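Local coordinates for protein acetyltransferase (Klebsiella pneumoniae, PDB 5XUN) that probably acetylates glycyl-tRNA with acetyl-CoA as donor, acting as the GNAT-family toxin KacT of a type II toxin-antitoxin system, at residues B[101-105]-B[106-110]; B[111-114]-B[115-119]. The protein carries 1 engineered substitution. One frame throughout, in Å; residues are numbered along the deposited sequence.

Contact 1: B[101-105]-B[106-110]; sequences KSVQG and QGWGE. With ACO (acetyl coenzyme *a), chain E.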
ATOM      1  N   LYS B 101      20.415  21.342   2.126  1.00 40.50           N
ATOM      2  CA  LYS B 101      21.618  21.751   1.397  1.00 32.26           C
ATOM      3  C   LYS B 101      22.879  21.583   2.233  1.00 26.88           C
ATOM      4  O   LYS B 101      23.930  21.193   1.713  1.00 33.48           O
ATOM      5  CB  LYS B 101      21.505  23.216   0.966  1.00 39.84           C
ATOM      6  CG  LYS B 101      20.594  23.528  -0.206  1.00 28.42           C
ATOM      7  CD  LYS B 101      20.605  25.048  -0.434  1.00 38.77           C
ATOM      8  CE  LYS B 101      19.906  25.467  -1.720  1.00 53.29           C
ATOM      9  NZ  LYS B 101      20.731  25.186  -2.934  1.00 62.82           N
ATOM     10  N   SER B 102      22.791  21.863   3.536  1.00 39.59           N
ATOM     11  CA  SER B 102      23.968  21.779   4.392  1.00 35.12           C
ATOM     12  C   SER B 102      24.587  20.393   4.391  1.00 44.37           C
ATOM     13  O   SER B 102      25.743  20.242   4.801  1.00 43.35           O
ATOM     14  CB  SER B 102      23.616  22.159   5.832  1.00 45.67           C
ATOM     15  OG  SER B 102      23.040  21.059   6.517  1.00 46.75           O
ATOM     16  N   VAL B 103      23.838  19.372   3.983  1.00 38.21           N
ATOM     17  CA  VAL B 103      24.327  18.011   4.128  1.00 31.16           C
ATOM     18  C   VAL B 103      24.144  17.199   2.843  1.00 29.40           C
ATOM     19  O   VAL B 103      24.330  15.977   2.838  1.00 40.55           O
ATOM     20  CB  VAL B 103      23.654  17.364   5.364  1.00 36.44           C
ATOM     21  CG1 VAL B 103      22.274  16.817   5.061  1.00 28.89           C
ATOM     22  CG2 VAL B 103      24.537  16.317   5.990  1.00 45.85           C
ATOM     23  N   GLN B 104      23.861  17.871   1.729  1.00 32.72           N
ATOM     24  CA  GLN B 104      23.782  17.191   0.438  1.00 35.37           C
ATOM     25  C   GLN B 104      25.162  16.776  -0.082  1.00 43.95           C
ATOM     26  O   GLN B 104      26.205  17.254   0.375  1.00 42.93           O
ATOM     27  CB  GLN B 104      23.109  18.081  -0.602  1.00 31.13           C
ATOM     28  CG  GLN B 104      21.660  18.356  -0.308  1.00 39.30           C
ATOM     29  CD  GLN B 104      20.995  19.147  -1.399  1.00 36.02           C
ATOM     30  OE1 GLN B 104      21.617  19.484  -2.405  1.00 39.81           O
ATOM     31  NE2 GLN B 104      19.725  19.469  -1.200  1.00 30.50           N
ATOM     32  N   GLY B 105      25.147  15.858  -1.053  1.00 42.54           N
ATOM     33  CA  GLY B 105      26.351  15.371  -1.708  1.00 40.27           C
ATOM     34  C   GLY B 105      27.223  14.438  -0.901  1.00 41.29           C
ATOM     35  O   GLY B 105      28.401  14.271  -1.231  1.00 39.47           O
ATOM     36  N   GLN B 106      26.692  13.794   0.134  1.00 29.59           N
ATOM     37  CA  GLN B 106      27.434  12.847   0.957  1.00 36.86           C
ATOM     38  C   GLN B 106      26.819  11.457   0.965  1.00 48.78           C
ATOM     39  O   GLN B 106      27.248  10.613   1.760  1.00 50.54           O
ATOM     40  CB  GLN B 106      27.517  13.342   2.396  1.00 40.52           C
ATOM     41  CG  GLN B 106      28.158  14.681   2.568  1.00 48.62           C
ATOM     42  CD  GLN B 106      27.989  15.164   3.974  1.00 60.39           C
ATOM     43  OE1 GLN B 106      27.895  14.390   4.925  1.00 58.68           O
ATOM     44  NE2 GLN B 106      27.917  16.466   4.109  1.00 64.95           N
ATOM     45  N   GLY B 107      25.815  11.204   0.123  1.00 35.14           N
ATOM     46  CA  GLY B 107      25.152   9.922   0.151  1.00 43.90           C
ATOM     47  C   GLY B 107      23.944   9.830   1.059  1.00 38.31           C
ATOM     48  O   GLY B 107      23.359   8.743   1.168  1.00 30.95           O
ATOM     49  N   TRP B 108      23.556  10.919   1.730  1.00 33.73           N
ATOM     50  CA  TRP B 108      22.378  10.851   2.595  1.00 26.15           C
ATOM     51  C   TRP B 108      21.123  10.592   1.781  1.00 31.06           C
ATOM     52  O   TRP B 108      20.230   9.859   2.222  1.00 27.71           O
ATOM     53  CB  TRP B 108      22.230  12.125   3.427  1.00 33.48           C
ATOM     54  CG  TRP B 108      23.259  12.251   4.492  1.00 28.40           C
ATOM     55  CD1 TRP B 108      24.219  13.216   4.605  1.00 37.37           C
ATOM     56  CD2 TRP B 108      23.448  11.362   5.600  1.00 33.91           C
ATOM     57  NE1 TRP B 108      24.986  12.989   5.726  1.00 41.90           N
ATOM     58  CE2 TRP B 108      24.535  11.853   6.349  1.00 31.47           C
ATOM     59  CE3 TRP B 108      22.803  10.202   6.031  1.00 36.14           C
ATOM     60  CZ2 TRP B 108      24.986  11.227   7.506  1.00 29.16           C
ATOM     61  CZ3 TRP B 108      23.257   9.578   7.177  1.00 33.23           C
ATOM     62  CH2 TRP B 108      24.335  10.091   7.900  1.00 35.18           C
ATOM     63  N   GLY B 109      21.030  11.196   0.595  1.00 22.28           N
ATOM     64  CA  GLY B 109      19.925  10.880  -0.291  1.00 24.17           C
ATOM     65  C   GLY B 109      19.860   9.397  -0.599  1.00 34.72           C
ATOM     66  O   GLY B 109      18.799   8.777  -0.501  1.00 22.49           O
ATOM     67  N   GLU B 110      21.008   8.807  -0.951  1.00 28.60           N
ATOM     68  CA  GLU B 110      21.079   7.367  -1.176  1.00 34.36           C
ATOM     69  C   GLU B 110      20.625   6.593   0.050  1.00 27.42           C
ATOM     70  O   GLU B 110      19.874   5.618  -0.064  1.00 31.19           O
ATOM     71  CB  GLU B 110      22.509   6.963  -1.539  1.00 36.39           C
ATOM     72  CG  GLU B 110      22.691   5.474  -1.772  1.00 28.95           C
ATOM     73  CD  GLU B 110      23.830   5.159  -2.723  1.00 42.62           C
ATOM     74  OE1 GLU B 110      24.508   6.104  -3.178  1.00 51.33           O
ATOM     75  OE2 GLU B 110      24.071   3.962  -2.984  1.00 58.24           O
TER
HETATM   76  N1A ACO E 201      27.724   7.179  -0.759  1.00 59.17           N
HETATM   77  C2A ACO E 201      27.160   7.609  -1.908  1.00 61.60           C
HETATM   78  N3A ACO E 201      27.442   8.790  -2.493  1.00 64.79           N
HETATM   79  C4A ACO E 201      28.343   9.643  -1.938  1.00 67.89           C
HETATM   80  C5A ACO E 201      29.000   9.239  -0.679  1.00 68.91           C
HETATM   81  C6A ACO E 201      28.636   7.926  -0.097  1.00 68.82           C
HETATM   82  N6A ACO E 201      29.207   7.500   1.057  1.00 60.87           N
HETATM   83  N7A ACO E 201      29.833  10.233  -0.334  1.00 59.60           N
HETATM   84  C8A ACO E 201      29.715  11.188  -1.283  1.00 60.87           C
HETATM   85  N9A ACO E 201      28.848  10.845  -2.251  1.00 76.24           N
HETATM   86  C1B ACO E 201      28.510  11.721  -3.412  1.00 79.35           C
HETATM   87  C2B ACO E 201      28.766  11.100  -4.780  1.00 76.49           C
HETATM   88  O2B ACO E 201      29.991  11.597  -5.339  1.00 46.51           O
HETATM   89  C3B ACO E 201      27.575  11.523  -5.619  1.00 78.00           C
HETATM   90  O3B ACO E 201      27.898  12.707  -6.347  1.00 92.95           O
HETATM   91  P3B ACO E 201      27.317  13.000  -7.823  1.00 89.81           P
HETATM   92  O7A ACO E 201      28.228  12.222  -8.743  1.00 86.23           O
HETATM   93  O8A ACO E 201      25.900  12.479  -7.780  1.00 82.46           O
HETATM   94  O9A ACO E 201      27.418  14.503  -7.955  1.00 73.63           O
HETATM   95  C4B ACO E 201      26.493  11.891  -4.613  1.00 77.83           C
HETATM   96  O4B ACO E 201      27.121  12.064  -3.342  1.00 63.97           O
HETATM   97  C5B ACO E 201      25.394  10.843  -4.468  1.00 78.83           C
HETATM   98  O5B ACO E 201      24.171  11.518  -4.179  1.00 62.69           O
HETATM   99  P1A ACO E 201      23.633  11.704  -2.671  1.00 44.33           P
HETATM  100  O1A ACO E 201      24.658  12.461  -1.867  1.00 42.85           O
HETATM  101  O2A ACO E 201      23.103  10.396  -2.146  1.00 44.57           O
HETATM  102  O3A ACO E 201      22.377  12.653  -2.962  1.00 49.46           O
HETATM  103  P2A ACO E 201      22.062  13.968  -2.096  1.00 37.68           P
HETATM  104  O4A ACO E 201      22.374  13.719  -0.644  1.00 32.17           O
HETATM  105  O5A ACO E 201      22.643  15.173  -2.796  1.00 53.43           O
HETATM  106  O6A ACO E 201      20.466  13.988  -2.286  1.00 43.11           O
HETATM  107  CBP ACO E 201      18.589  14.790  -3.491  1.00 35.44           C
HETATM  108  CCP ACO E 201      19.926  14.079  -3.603  1.00 32.03           C
HETATM  109  CDP ACO E 201      17.753  14.151  -2.391  1.00 34.28           C
HETATM  110  CEP ACO E 201      17.858  14.713  -4.823  1.00 31.72           C
HETATM  111  CAP ACO E 201      18.942  16.236  -3.166  1.00 36.97           C
HETATM  112  OAP ACO E 201      19.661  16.777  -4.281  1.00 37.48           O
HETATM  113  C9P ACO E 201      17.733  17.085  -2.916  1.00 28.52           C
HETATM  114  O9P ACO E 201      17.209  17.137  -1.811  1.00 36.55           O
HETATM  115  N8P ACO E 201      17.308  17.774  -3.965  1.00 35.14           N
HETATM  116  C7P ACO E 201      16.376  18.872  -3.842  1.00 33.16           C
HETATM  117  C6P ACO E 201      14.941  18.381  -3.716  1.00 35.39           C
HETATM  118  C5P ACO E 201      14.716  17.284  -4.724  1.00 41.55           C
HETATM  119  O5P ACO E 201      14.782  17.516  -5.921  1.00 31.52           O
HETATM  120  N4P ACO E 201      14.457  16.082  -4.215  1.00 32.93           N
HETATM  121  C3P ACO E 201      14.325  14.909  -5.054  1.00 28.47           C
HETATM  122  C2P ACO E 201      12.991  14.859  -5.781  1.00 35.06           C
HETATM  123  S1P ACO E 201      11.979  13.647  -4.999  1.00 55.04           S
HETATM  124  C   ACO E 201      10.969  13.372  -6.279  1.00 28.54           C
HETATM  125  O   ACO E 201      11.321  13.790  -7.366  1.00 25.69           O
HETATM  126  CH3 ACO E 201       9.681  12.635  -6.047  1.00 27.18           C
HETATM  127  O   HOH W   1      23.843  13.764   0.964  1.00 28.03           O

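Contact 2: B[111-114]-B[115-119]; sequences MLVA and HVMRV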
ATOM      1  N   MET B 111      21.072   7.020   1.234  1.00 29.84           N
ATOM      2  CA  MET B 111      20.719   6.315   2.462  1.00 33.77           C
ATOM      3  C   MET B 111      19.225   6.384   2.743  1.00 37.73           C
ATOM      4  O   MET B 111      18.639   5.411   3.235  1.00 23.78           O
ATOM      5  CB  MET B 111      21.525   6.857   3.642  1.00 30.21           C
ATOM      6  CG  MET B 111      21.024   6.307   4.964  1.00 37.07           C
ATOM      7  SD  MET B 111      22.240   6.042   6.246  1.00 83.96           S
ATOM      8  CE  MET B 111      22.775   4.412   5.730  1.00 58.39           C
ATOM      9  N   LEU B 112      18.589   7.515   2.436  1.00 23.11           N
ATOM     10  CA  LEU B 112      17.143   7.586   2.594  1.00 27.60           C
ATOM     11  C   LEU B 112      16.441   6.600   1.666  1.00 19.88           C
ATOM     12  O   LEU B 112      15.488   5.928   2.073  1.00 28.80           O
ATOM     13  CB  LEU B 112      16.653   9.016   2.354  1.00 16.97           C
ATOM     14  CG  LEU B 112      16.755   9.925   3.578  1.00 26.41           C
ATOM     15  CD1 LEU B 112      16.063  11.245   3.324  1.00 18.85           C
ATOM     16  CD2 LEU B 112      16.181   9.250   4.806  1.00 21.45           C
ATOM     17  N   VAL B 113      16.897   6.494   0.415  1.00 17.07           N
ATOM     18  CA  VAL B 113      16.284   5.554  -0.518  1.00 20.98           C
ATOM     19  C   VAL B 113      16.454   4.113  -0.031  1.00 25.80           C
ATOM     20  O   VAL B 113      15.553   3.281  -0.187  1.00 26.73           O
ATOM     21  CB  VAL B 113      16.859   5.755  -1.931  1.00 22.89           C
ATOM     22  CG1 VAL B 113      16.355   4.670  -2.875  1.00 24.06           C
ATOM     23  CG2 VAL B 113      16.496   7.134  -2.447  1.00 16.08           C
ATOM     24  N   ALA B 114      17.615   3.787   0.541  1.00 18.27           N
ATOM     25  CA  ALA B 114      17.792   2.450   1.100  1.00 18.16           C
ATOM     26  C   ALA B 114      16.803   2.200   2.230  1.00 24.39           C
ATOM     27  O   ALA B 114      16.222   1.111   2.331  1.00 21.70           O
ATOM     28  CB  ALA B 114      19.227   2.259   1.592  1.00 13.88           C
ATOM     29  N   HIS B 115      16.574   3.209   3.073  1.00 16.75           N
ATOM     30  CA  HIS B 115      15.581   3.079   4.129  1.00 13.94           C
ATOM     31  C   HIS B 115      14.176   2.932   3.554  1.00 25.51           C
ATOM     32  O   HIS B 115      13.369   2.139   4.065  1.00 24.44           O
ATOM     33  CB  HIS B 115      15.672   4.279   5.067  1.00 20.03           C
ATOM     34  CG  HIS B 115      14.842   4.142   6.302  1.00 20.16           C
ATOM     35  ND1 HIS B 115      13.480   4.354   6.312  1.00 14.75           N
ATOM     36  CD2 HIS B 115      15.182   3.806   7.569  1.00 20.09           C
ATOM     37  CE1 HIS B 115      13.018   4.165   7.535  1.00 15.60           C
ATOM     38  NE2 HIS B 115      14.027   3.816   8.313  1.00 17.35           N
ATOM     39  N   VAL B 116      13.864   3.688   2.492  1.00 12.39           N
ATOM     40  CA  VAL B 116      12.594   3.511   1.786  1.00 17.65           C
ATOM     41  C   VAL B 116      12.425   2.063   1.356  1.00 23.17           C
ATOM     42  O   VAL B 116      11.359   1.462   1.532  1.00 19.43           O
ATOM     43  CB  VAL B 116      12.510   4.447   0.569  1.00 14.59           C
ATOM     44  CG1 VAL B 116      11.264   4.098  -0.285  1.00  8.30           C
ATOM     45  CG2 VAL B 116      12.533   5.916   0.992  1.00 18.80           C
ATOM     46  N   MET B 117      13.476   1.490   0.759  1.00 24.93           N
ATOM     47  CA  MET B 117      13.395   0.126   0.246  1.00 20.67           C
ATOM     48  C   MET B 117      13.036  -0.861   1.345  1.00 22.97           C
ATOM     49  O   MET B 117      12.233  -1.774   1.131  1.00 17.24           O
ATOM     50  CB  MET B 117      14.717  -0.276  -0.402  1.00 19.60           C
ATOM     51  CG  MET B 117      15.088   0.522  -1.625  1.00 23.02           C
ATOM     52  SD  MET B 117      13.726   0.613  -2.784  1.00 31.30           S
ATOM     53  CE  MET B 117      14.519   1.454  -4.153  1.00 31.15           C
ATOM     54  N   ARG B 118      13.633  -0.700   2.526  1.00 19.24           N
ATOM     55  CA  ARG B 118      13.360  -1.624   3.618  1.00 24.85           C
ATOM     56  C   ARG B 118      11.917  -1.502   4.096  1.00 23.93           C
ATOM     57  O   ARG B 118      11.284  -2.510   4.441  1.00 16.73           O
ATOM     58  CB  ARG B 118      14.341  -1.379   4.762  1.00 25.01           C
ATOM     59  CG  ARG B 118      14.151  -2.315   5.934  1.00 36.31           C
ATOM     60  CD  ARG B 118      15.166  -2.052   7.031  1.00 35.79           C
ATOM     61  NE  ARG B 118      16.512  -2.480   6.659  1.00 40.01           N
ATOM     62  CZ  ARG B 118      16.912  -3.748   6.627  1.00 50.71           C
ATOM     63  NH1 ARG B 118      16.071  -4.727   6.939  1.00 46.64           N
ATOM     64  NH2 ARG B 118      18.157  -4.040   6.278  1.00 47.36           N
ATOM     65  N   VAL B 119      11.380  -0.278   4.131  1.00 18.39           N
ATOM     66  CA  VAL B 119       9.990  -0.090   4.530  1.00 17.03           C
ATOM     67  C   VAL B 119       9.058  -0.729   3.513  1.00 12.54           C
ATOM     68  O   VAL B 119       8.101  -1.423   3.872  1.00 18.24           O
ATOM     69  CB  VAL B 119       9.675   1.406   4.720  1.00 16.04           C
ATOM     70  CG1 VAL B 119       8.186   1.608   4.924  1.00 15.05           C
ATOM     71  CG2 VAL B 119      10.458   1.970   5.894  1.00 15.82           C
TER

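Contact 1: B[101-105]-B[106-110]
V103 meets W108 across the turn that leads into helix 108-126. The CG2 methyl of V103 lies 3.4 Å from W108 NE1, the two side chains crossing at about a right angle, and V103 O approaches the indole edge in its plane, 3.3 Å from W108 CD1. With CG2 anti to the backbone N (CG1 at chi1 82°), that methyl is carried to the pyrrole part of the ring. Q106 touches the same group through a weak bond from W108 NE1 to Q106 OE1. One water ties the turn together: it donates to V103 O and to ACO O1A, and accepts from Q106 N and W108 N. Around it, backbone amides grip the pyrophosphate of acetyl-CoA. G107 N reaches ACO O1A at 2.6 Å, G105 N reaches ACO O5A at 3.1 Å, G109 N holds ACO O4A, and E110 N holds ACO O2A at 2.9 Å. Further out, Q104 NE2 bonds to the carbonyls of I99 and C23, while V103 and W108 both rest on L5. The turn and the first residues of helix 108-126 together give their amides to the pyrophosphate; this is the Q/R-x-x-G-x-G/A pyrophosphate-binding loop of GNAT acetyltransferases, here Q104 to G109.

Contact 2: B[111-114]-B[115-119]
H115 N donates to M111 O at 3.0 Å, the first of four successive i to i+4 bonds that carry helix 108-126 from residues 111-114 into 115-119. V116 N follows to L112 O at 2.8 Å, with an N-H...O angle of 162°. The bonds from M117 N to V113 O and from R118 N to A114 O continue the series, the last being longer at 3.2 Å. Among the side chains, V113 and M117 lie side by side and point the same way, V113 CG1 standing 3.9 Å from M117 CE. The methionine is bent at chi2 (-49°), which folds its sulfur and methyl back alongside the valine, while M117 CG passes 3.1 Å from V113 O. V116 CG2 lies 3.1 Å from L112 O, the carbonyl that its own N-H is bonded to. L112 packs on I7, Y63, L97 and I99, V113 on L97 and L148, and V116 on Y63, so these three face strands of the sheet, while M117 packs on the loop residues F150 and F172. The chemistry is thus divided: one side of the helix is buried and apolar, A114 and R118 lie on the exposed side, and the imidazole of H115 is fixed to strand 59-71 by the hydrogen bond between its ND1 and Y63 OH.

Overall arrangement
Contacts 1 and 2 follow one another along the chain, their centres about 14 Å apart, and share helix 108-126. Beyond the sequence junction between E110 and M111 they do not touch. Contact 1 forms the cofactor-binding start of the helix, about 15 Å from the centre of the chain, whereas contact 2 lies deeper, about 8 Å from it. The side chain of L112 is still about 7 Å from acetyl-CoA, and the helix passes from hydrogen-bonding the pyrophosphate to packing on the sheet within little more than one turn. I99 O accepts from Q104 NE2 of contact 1, while I99 N and L97 O bond to acetyl-CoA, and the side chains of L97 and I99 pack against contact 2. At the end of contact 2, V119 packs on A126 of the second subunit.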